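Local coordinates for uncharacterized protein (Bacteroides eggerthii DSM 20697, PDB 4ECO) that is of unknown function but has a leucine-rich repeat fold, and so probably binds other proteins, at residues E557-I562 and L571-N576; I518-N523 and K527-P532; K30-L35 and V75-N80. All blocks are in the same frame, centred on the assembly; numbering follows the deposited sequence.

Interaction 1: E557-I562 and L571-N576; sequences EWPEGI and LQIGSN
The carbonyl O of Ile573, whose side chain packs on Trp558 and Pro559, accepts hydrogen bonds from two side-chain amides. One is Asn576 ND2 at 2.8 Å; the other is Asn597 ND2. This is part of the asparagine ladder of a leucine-rich repeat, and Leu571, Ile573 and Asn576 fit its LxLxxN signature. Asn576 ND2 comes from above the Ile573 carbonyl plane, 64° out of it. The same amide donates to Ile543 O and accepts from Gln546 N, which should fix its rotation. Leu571 and Ile573 point inward and meet the 557-562 loop without any hydrogen bond across. With CG anti to the backbone N (chi1 168°), the indole reaches both: Trp558 CH2 lies 3.6 Å from Leu571 CD2, and Trp558 CZ3 lies 3.9 Å from Ile573 CG2. At the far end of the ring, NE1 bonds to Glu583 OE2. A serine in place of Trp558 would probably open a gap beside Leu571 CD2 and Ile573 CG2 and leave Glu583 without its indole partner. Ile573 CD1 ends against the ring carbon Pro559 CD at 3.7 Å. Pro559 starts a type II turn that ends at Ile562, where Ile562 CD1 touches Leu571 CD1 at 3.8 Å.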
loop_
_atom_site.group_PDB
_atom_site.type_symbol
_atom_site.label_atom_id
_atom_site.label_comp_id
_atom_site.label_asym_id
_atom_site.label_seq_id
_atom_site.Cartn_x
_atom_site.Cartn_y
_atom_site.Cartn_z
ATOM N N GLU A 557 33.161 10.642 25.135
ATOM C CA GLU A 557 33.941 11.479 24.222
ATOM C C GLU A 557 33.064 12.408 23.350
ATOM O O GLU A 557 32.226 11.947 22.569
ATOM C CB GLU A 557 34.798 10.564 23.298
ATOM C CG GLU A 557 35.679 11.258 22.260
ATOM C CD GLU A 557 36.248 10.392 21.144
ATOM O OE1 GLU A 557 36.192 9.147 21.271
ATOM O OE2 GLU A 557 36.746 10.960 20.138
ATOM N N TRP A 558 33.338 13.724 23.430
ATOM C CA TRP A 558 32.693 14.721 22.580
ATOM C C TRP A 558 33.456 14.770 21.250
ATOM O O TRP A 558 34.689 14.790 21.274
ATOM C CB TRP A 558 32.650 16.102 23.265
ATOM C CG TRP A 558 32.261 17.224 22.335
ATOM C CD1 TRP A 558 33.099 17.984 21.565
ATOM C CD2 TRP A 558 30.924 17.648 22.013
ATOM N NE1 TRP A 558 32.370 18.857 20.794
ATOM C CE2 TRP A 558 31.034 18.686 21.061
ATOM C CE3 TRP A 558 29.643 17.277 22.468
ATOM C CZ2 TRP A 558 29.910 19.363 20.561
ATOM C CZ3 TRP A 558 28.534 17.958 21.983
ATOM C CH2 TRP A 558 28.673 18.976 21.029
ATOM N N PRO A 559 32.772 14.824 20.092
ATOM C CA PRO A 559 33.499 14.905 18.816
ATOM C C PRO A 559 34.119 16.300 18.601
ATOM O O PRO A 559 33.530 17.163 17.923
ATOM C CB PRO A 559 32.410 14.600 17.791
ATOM C CG PRO A 559 31.148 15.168 18.420
ATOM C CD PRO A 559 31.306 14.835 19.881
ATOM N N GLU A 560 35.312 16.529 19.192
ATOM C CA GLU A 560 35.982 17.821 19.062
ATOM C C GLU A 560 36.270 18.096 17.599
ATOM O O GLU A 560 36.754 17.213 16.892
ATOM C CB GLU A 560 37.254 17.903 19.908
ATOM C CG GLU A 560 37.009 17.883 21.410
ATOM C CD GLU A 560 36.392 19.108 22.060
ATOM O OE1 GLU A 560 36.314 20.188 21.417
ATOM O OE2 GLU A 560 36.011 18.977 23.247
ATOM N N GLY A 561 35.828 19.258 17.139
ATOM C CA GLY A 561 35.944 19.649 15.747
ATOM C C GLY A 561 34.631 19.627 14.988
ATOM O O GLY A 561 34.563 20.175 13.887
ATOM N N ILE A 562 33.568 19.034 15.571
ATOM C CA ILE A 562 32.251 18.933 14.925
ATOM C C ILE A 562 31.690 20.342 14.562
ATOM O O ILE A 562 30.956 20.453 13.576
ATOM C CB ILE A 562 31.236 18.111 15.761
ATOM C CG1 ILE A 562 30.064 17.622 14.879
ATOM C CG2 ILE A 562 30.774 18.833 17.044
ATOM C CD1 ILE A 562 29.332 16.316 15.369
ATOM N N LEU A 571 22.663 18.115 15.738
ATOM C CA LEU A 571 23.455 17.124 16.449
ATOM C C LEU A 571 22.689 16.603 17.635
ATOM O O LEU A 571 22.346 17.364 18.537
ATOM C CB LEU A 571 24.821 17.664 16.902
ATOM C CG LEU A 571 25.636 16.736 17.818
ATOM C CD1 LEU A 571 26.071 15.443 17.102
ATOM C CD2 LEU A 571 26.823 17.461 18.400
ATOM N N GLN A 572 22.482 15.286 17.658
ATOM C CA GLN A 572 21.811 14.603 18.752
ATOM C C GLN A 572 22.807 13.732 19.468
ATOM O O GLN A 572 23.246 12.737 18.903
ATOM C CB GLN A 572 20.640 13.782 18.229
ATOM C CG GLN A 572 19.560 14.585 17.532
ATOM C CD GLN A 572 18.403 13.689 17.149
ATOM O OE1 GLN A 572 18.437 12.467 17.327
ATOM N NE2 GLN A 572 17.352 14.278 16.602
ATOM N N ILE A 573 23.195 14.115 20.695
ATOM C CA ILE A 573 24.189 13.384 21.504
ATOM C C ILE A 573 23.647 13.172 22.945
ATOM O O ILE A 573 24.397 12.828 23.854
ATOM C CB ILE A 573 25.552 14.148 21.463
ATOM C CG1 ILE A 573 26.735 13.259 21.884
ATOM C CG2 ILE A 573 25.516 15.533 22.154
ATOM C CD1 ILE A 573 28.100 13.743 21.414
ATOM N N GLY A 574 22.343 13.331 23.115
ATOM C CA GLY A 574 21.695 13.154 24.403
ATOM C C GLY A 574 21.712 11.737 24.942
ATOM O O GLY A 574 21.898 10.776 24.189
ATOM N N SER A 575 21.501 11.612 26.274
ATOM C CA SER A 575 21.422 10.373 27.052
ATOM C C SER A 575 22.706 9.546 26.868
ATOM O O SER A 575 22.672 8.375 26.500
ATOM C CB SER A 575 20.169 9.577 26.691
ATOM O OG SER A 575 19.880 8.600 27.675
ATOM N N ASN A 576 23.841 10.187 27.117
ATOM C CA ASN A 576 25.167 9.572 27.075
ATOM C C ASN A 576 25.883 9.967 28.366
ATOM O O ASN A 576 25.213 10.279 29.360
ATOM C CB ASN A 576 25.952 9.995 25.800
ATOM C CG ASN A 576 25.501 9.329 24.523
ATOM O OD1 ASN A 576 25.573 8.118 24.361
ATOM N ND2 ASN A 576 25.100 10.112 23.550
#

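Interaction 2: I518-N523 and K527-P532; sequences IDLSYN and KFPTQP
Leu520 and Pro529 lie alongside each other, their side chains running in opposite directions, with Leu520 CD1 3.6 Å from Pro529 CG. The contact spans one coil of a leucine-rich repeat, from the end of strand 517-519 to the loop that returns on the far side of the core. Leu520 reaches the proline because its CG stands anti to the carbonyl carbon (chi1 -54°). An inverse gamma turn at Pro529 bends the loop there. Two residues earlier on the strand, Ile518 crosses Pro532 at about a right angle. Its CD1 approaches Pro532 CG at 3.9 Å, while Ile518 CG2 meets Pro532 CB at 4.0 Å. All four side chains are buried, and Phe541 of the next strand touches Ile518, Leu520 and Pro532. Polar bonds hold the outer side of the strand and the turn after it. Asp519 OD2 bonds to Ser159 OG, near helix 160-168. Asn523 ND2 donates to Leu520 O at 3.0 Å and to Leu495 O of the preceding coil, as expected of the repeat's asparagine. Asp519 OD1 closes an Asx turn: it takes Ser521 N at 2.9 Å, nearly along its C-O axis, and Ser521 OG at 2.8 Å on its syn lone pair.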
loop_
_atom_site.group_PDB
_atom_site.type_symbol
_atom_site.label_atom_id
_atom_site.label_comp_id
_atom_site.label_asym_id
_atom_site.label_seq_id
_atom_site.Cartn_x
_atom_site.Cartn_y
_atom_site.Cartn_z
ATOM N N ILE A 518 23.092 10.698 8.999
ATOM C CA ILE A 518 23.491 9.433 9.573
ATOM C C ILE A 518 22.957 9.371 11.023
ATOM O O ILE A 518 23.112 10.322 11.804
ATOM C CB ILE A 518 25.016 9.172 9.462
ATOM C CG1 ILE A 518 25.379 7.736 9.935
ATOM C CG2 ILE A 518 25.861 10.262 10.117
ATOM C CD1 ILE A 518 26.662 7.182 9.344
ATOM N N ASP A 519 22.274 8.255 11.352
ATOM C CA ASP A 519 21.774 8.080 12.701
ATOM C C ASP A 519 22.330 6.799 13.301
ATOM O O ASP A 519 22.009 5.713 12.868
ATOM C CB ASP A 519 20.258 8.106 12.770
ATOM C CG ASP A 519 19.720 8.495 14.141
ATOM O OD1 ASP A 519 20.409 8.218 15.152
ATOM O OD2 ASP A 519 18.600 9.058 14.201
ATOM N N LEU A 520 23.213 6.954 14.265
ATOM C CA LEU A 520 23.862 5.867 14.993
ATOM C C LEU A 520 23.305 5.768 16.427
ATOM O O LEU A 520 23.936 5.155 17.294
ATOM C CB LEU A 520 25.397 6.101 15.029
ATOM C CG LEU A 520 26.111 6.314 13.685
ATOM C CD1 LEU A 520 27.463 6.880 13.898
ATOM C CD2 LEU A 520 26.172 5.027 12.875
ATOM N N SER A 521 22.125 6.371 16.672
ATOM C CA SER A 521 21.516 6.346 17.987
ATOM C C SER A 521 21.179 4.920 18.380
ATOM O O SER A 521 20.761 4.117 17.520
ATOM C CB SER A 521 20.273 7.217 18.031
ATOM O OG SER A 521 20.613 8.586 17.938
ATOM N N TYR A 522 21.403 4.599 19.686
ATOM C CA TYR A 522 21.148 3.277 20.277
ATOM C C TYR A 522 22.114 2.254 19.716
ATOM O O TYR A 522 21.729 1.314 19.019
ATOM C CB TYR A 522 19.697 2.832 20.065
ATOM C CG TYR A 522 18.729 3.743 20.769
ATOM C CD1 TYR A 522 18.407 3.541 22.102
ATOM C CD2 TYR A 522 18.147 4.829 20.108
ATOM C CE1 TYR A 522 17.498 4.366 22.759
ATOM C CE2 TYR A 522 17.244 5.669 20.761
ATOM C CZ TYR A 522 16.944 5.446 22.101
ATOM O OH TYR A 522 16.063 6.227 22.814
ATOM N N ASN A 523 23.381 2.454 20.044
ATOM C CA ASN A 523 24.468 1.601 19.632
ATOM C C ASN A 523 25.473 1.480 20.793
ATOM O O ASN A 523 25.116 1.759 21.935
ATOM C CB ASN A 523 25.094 2.106 18.329
ATOM C CG ASN A 523 24.417 1.502 17.120
ATOM O OD1 ASN A 523 24.557 0.312 16.844
ATOM N ND2 ASN A 523 23.659 2.298 16.384
ATOM N N LYS A 527 34.227 5.019 21.676
ATOM C CA LYS A 527 35.101 5.883 20.882
ATOM C C LYS A 527 34.270 6.486 19.780
ATOM O O LYS A 527 33.682 5.738 18.988
ATOM C CB LYS A 527 36.307 5.106 20.305
ATOM C CG LYS A 527 37.360 6.019 19.644
ATOM C CD LYS A 527 38.100 5.365 18.479
ATOM C CE LYS A 527 39.296 4.506 18.880
ATOM N NZ LYS A 527 40.478 5.317 19.311
ATOM N N PHE A 528 34.222 7.821 19.707
ATOM C CA PHE A 528 33.389 8.523 18.746
ATOM C C PHE A 528 33.720 8.178 17.267
ATOM O O PHE A 528 34.849 8.386 16.818
ATOM C CB PHE A 528 33.475 10.045 18.937
ATOM C CG PHE A 528 32.238 10.751 18.418
ATOM C CD1 PHE A 528 32.062 10.974 17.054
ATOM C CD2 PHE A 528 31.223 11.138 19.287
ATOM C CE1 PHE A 528 30.896 11.566 16.577
ATOM C CE2 PHE A 528 30.069 11.730 18.810
ATOM C CZ PHE A 528 29.919 11.956 17.463
ATOM N N PRO A 529 32.711 7.706 16.484
ATOM C CA PRO A 529 32.951 7.454 15.052
ATOM C C PRO A 529 32.975 8.792 14.303
ATOM O O PRO A 529 31.940 9.314 13.871
ATOM C CB PRO A 529 31.779 6.554 14.645
ATOM C CG PRO A 529 30.680 6.925 15.581
ATOM C CD PRO A 529 31.302 7.429 16.853
ATOM N N THR A 530 34.164 9.382 14.219
ATOM C CA THR A 530 34.328 10.694 13.612
ATOM C C THR A 530 34.308 10.632 12.073
ATOM O O THR A 530 34.112 11.669 11.444
ATOM C CB THR A 530 35.644 11.340 14.111
ATOM O OG1 THR A 530 36.740 10.461 13.845
ATOM C CG2 THR A 530 35.619 11.670 15.605
ATOM N N GLN A 531 34.528 9.443 11.467
ATOM C CA GLN A 531 34.643 9.255 10.010
ATOM C C GLN A 531 33.484 9.922 9.227
ATOM O O GLN A 531 33.803 10.651 8.281
ATOM C CB GLN A 531 34.751 7.771 9.613
ATOM C CG GLN A 531 35.888 7.015 10.273
ATOM C CD GLN A 531 35.476 6.284 11.525
ATOM O OE1 GLN A 531 34.665 6.759 12.327
ATOM N NE2 GLN A 531 36.059 5.110 11.748
ATOM N N PRO A 532 32.173 9.760 9.586
ATOM C CA PRO A 532 31.118 10.419 8.785
ATOM C C PRO A 532 31.134 11.958 8.881
ATOM O O PRO A 532 30.449 12.615 8.086
ATOM C CB PRO A 532 29.808 9.852 9.375
ATOM C CG PRO A 532 30.202 8.617 10.112
ATOM C CD PRO A 532 31.571 8.917 10.643
#

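Interaction 3: K30-L35 and V75-N80; sequences KDYLAL and VSLNSN
Val75 opens the contact, its CG1 lying 4.3 Å from Leu35 CD1 on helix 27-41. Val83 of the neighbouring strand touches both residues, so the three form one apolar cluster. Ser76 OG bonds instead to Thr84 OG1 of that strand. Leu77 comes next, and its side chain crosses that of Tyr32 at about a right angle. Leu77 CD1 is 3.5 Å from Tyr32 OH, a methyl-to-oxygen van der Waals contact. The other branch, Leu77 CD2, sits at the ring edge near its plane, 4.2 Å from Tyr32 CE1. Tyr32 CG stands anti to the carbonyl carbon (chi1 -61°), which brings its OH out to Leu77. Tyr32 OH also makes a weak hydrogen bond to Gly81 O. Asn78 begins the turn out of the strand: its OD1 accepts Asn80 N at 2.9 Å in an Asx turn, and it also takes Arg82 N. Asp31 links the helix to the residues beyond this turn, OD1 by a salt bridge to Arg82 and OD2 by a bond to Val83 N. A helix laid on the antiparallel pair 75-77 and 83-87, just ahead of the parallel strands, is consistent with the N-terminal cap of a leucine-rich repeat solenoid.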
loop_
_atom_site.group_PDB
_atom_site.type_symbol
_atom_site.label_atom_id
_atom_site.label_comp_id
_atom_site.label_asym_id
_atom_site.label_seq_id
_atom_site.Cartn_x
_atom_site.Cartn_y
_atom_site.Cartn_z
ATOM N N LYS A 30 -40.012 2.469 -18.749
ATOM C CA LYS A 30 -39.903 1.076 -18.296
ATOM C C LYS A 30 -38.752 0.935 -17.258
ATOM O O LYS A 30 -38.907 0.200 -16.266
ATOM C CB LYS A 30 -39.711 0.128 -19.497
ATOM C CG LYS A 30 -40.971 0.021 -20.393
ATOM C CD LYS A 30 -40.742 -0.520 -21.826
ATOM C CE LYS A 30 -40.648 -2.036 -21.964
ATOM N NZ LYS A 30 -39.249 -2.567 -21.887
ATOM N N ASP A 31 -37.648 1.719 -17.463
ATOM C CA ASP A 31 -36.469 1.783 -16.594
ATOM C C ASP A 31 -36.800 2.299 -15.228
ATOM O O ASP A 31 -36.211 1.864 -14.242
ATOM C CB ASP A 31 -35.389 2.714 -17.192
ATOM C CG ASP A 31 -34.491 2.139 -18.277
ATOM O OD1 ASP A 31 -34.767 1.000 -18.750
ATOM O OD2 ASP A 31 -33.532 2.838 -18.678
ATOM N N TYR A 32 -37.681 3.306 -15.185
ATOM C CA TYR A 32 -38.116 3.972 -13.965
ATOM C C TYR A 32 -39.041 3.052 -13.158
ATOM O O TYR A 32 -38.980 3.047 -11.925
ATOM C CB TYR A 32 -38.805 5.292 -14.303
ATOM C CG TYR A 32 -37.966 6.335 -15.025
ATOM C CD1 TYR A 32 -36.572 6.233 -15.082
ATOM C CD2 TYR A 32 -38.556 7.460 -15.587
ATOM C CE1 TYR A 32 -35.808 7.171 -15.773
ATOM C CE2 TYR A 32 -37.796 8.432 -16.238
ATOM C CZ TYR A 32 -36.424 8.286 -16.325
ATOM O OH TYR A 32 -35.711 9.276 -16.946
ATOM N N LEU A 33 -39.855 2.231 -13.839
ATOM C CA LEU A 33 -40.697 1.263 -13.144
ATOM C C LEU A 33 -39.807 0.182 -12.522
ATOM O O LEU A 33 -40.134 -0.330 -11.439
ATOM C CB LEU A 33 -41.743 0.659 -14.079
ATOM C CG LEU A 33 -42.653 1.652 -14.788
ATOM C CD1 LEU A 33 -43.462 0.973 -15.862
ATOM C CD2 LEU A 33 -43.559 2.386 -13.815
ATOM N N ALA A 34 -38.649 -0.115 -13.184
ATOM C CA ALA A 34 -37.623 -1.032 -12.691
ATOM C C ALA A 34 -36.936 -0.418 -11.465
ATOM O O ALA A 34 -36.833 -1.093 -10.432
ATOM C CB ALA A 34 -36.612 -1.351 -13.780
ATOM N N LEU A 35 -36.544 0.883 -11.538
ATOM C CA LEU A 35 -35.941 1.595 -10.406
ATOM C C LEU A 35 -36.818 1.528 -9.167
ATOM O O LEU A 35 -36.320 1.184 -8.095
ATOM C CB LEU A 35 -35.669 3.070 -10.733
ATOM C CG LEU A 35 -34.457 3.385 -11.595
ATOM C CD1 LEU A 35 -34.310 4.878 -11.757
ATOM C CD2 LEU A 35 -33.188 2.798 -11.009
ATOM N N VAL A 75 -28.092 7.851 -9.198
ATOM C CA VAL A 75 -28.549 7.439 -10.523
ATOM C C VAL A 75 -28.176 8.491 -11.541
ATOM O O VAL A 75 -28.485 9.661 -11.353
ATOM C CB VAL A 75 -30.075 7.145 -10.584
ATOM C CG1 VAL A 75 -30.508 6.778 -12.004
ATOM C CG2 VAL A 75 -30.475 6.050 -9.594
ATOM N N SER A 76 -27.509 8.049 -12.626
ATOM C CA SER A 76 -27.156 8.831 -13.807
ATOM C C SER A 76 -28.025 8.388 -14.998
ATOM O O SER A 76 -28.294 7.190 -15.188
ATOM C CB SER A 76 -25.672 8.681 -14.146
ATOM O OG SER A 76 -25.330 7.439 -14.739
ATOM N N LEU A 77 -28.447 9.361 -15.790
ATOM C CA LEU A 77 -29.224 9.123 -17.004
ATOM C C LEU A 77 -28.458 9.601 -18.237
ATOM O O LEU A 77 -27.408 10.233 -18.117
ATOM C CB LEU A 77 -30.600 9.837 -16.944
ATOM C CG LEU A 77 -31.414 9.736 -15.671
ATOM C CD1 LEU A 77 -32.640 10.538 -15.796
ATOM C CD2 LEU A 77 -31.735 8.265 -15.299
ATOM N N ASN A 78 -28.975 9.292 -19.417
ATOM C CA ASN A 78 -28.425 9.820 -20.656
ATOM C C ASN A 78 -29.441 10.834 -21.233
ATOM O O ASN A 78 -30.488 11.088 -20.608
ATOM C CB ASN A 78 -28.061 8.715 -21.649
ATOM C CG ASN A 78 -29.176 7.840 -22.145
ATOM O OD1 ASN A 78 -30.324 8.251 -22.293
ATOM N ND2 ASN A 78 -28.821 6.626 -22.516
ATOM N N SER A 79 -29.147 11.390 -22.422
ATOM C CA SER A 79 -29.987 12.388 -23.088
ATOM C C SER A 79 -31.399 11.857 -23.411
ATOM O O SER A 79 -32.340 12.653 -23.536
ATOM C CB SER A 79 -29.321 12.864 -24.365
ATOM O OG SER A 79 -29.037 11.752 -25.196
ATOM N N ASN A 80 -31.555 10.525 -23.502
ATOM C CA ASN A 80 -32.852 9.925 -23.789
ATOM C C ASN A 80 -33.583 9.522 -22.505
ATOM O O ASN A 80 -34.689 8.976 -22.587
ATOM C CB ASN A 80 -32.681 8.729 -24.712
ATOM C CG ASN A 80 -32.166 9.127 -26.075
ATOM O OD1 ASN A 80 -31.079 8.716 -26.476
ATOM N ND2 ASN A 80 -32.918 9.968 -26.804
#

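Interactions 1 and 2 lie in the solenoid core toward the C-terminal end and are built alike. In each, inward apolar residues on and just after a parallel strand meet a proline-containing return loop. Their centres are 9 Å apart and they touch. Glu557 OE1 takes Phe528 N at 2.8 Å in a probable hydrogen bond, and Phe528 CE2 packs against Pro559 CD and Ile573 CD1. Interaction 3 lies at the other end of the chain, its centre about 73 Å from that of interaction 1 and about 69 Å from that of interaction 2. It is only partly buried and joins a helix to an antiparallel edge strand. Asparagine amides bonded to backbone carbonyls mark only interactions 1 and 2.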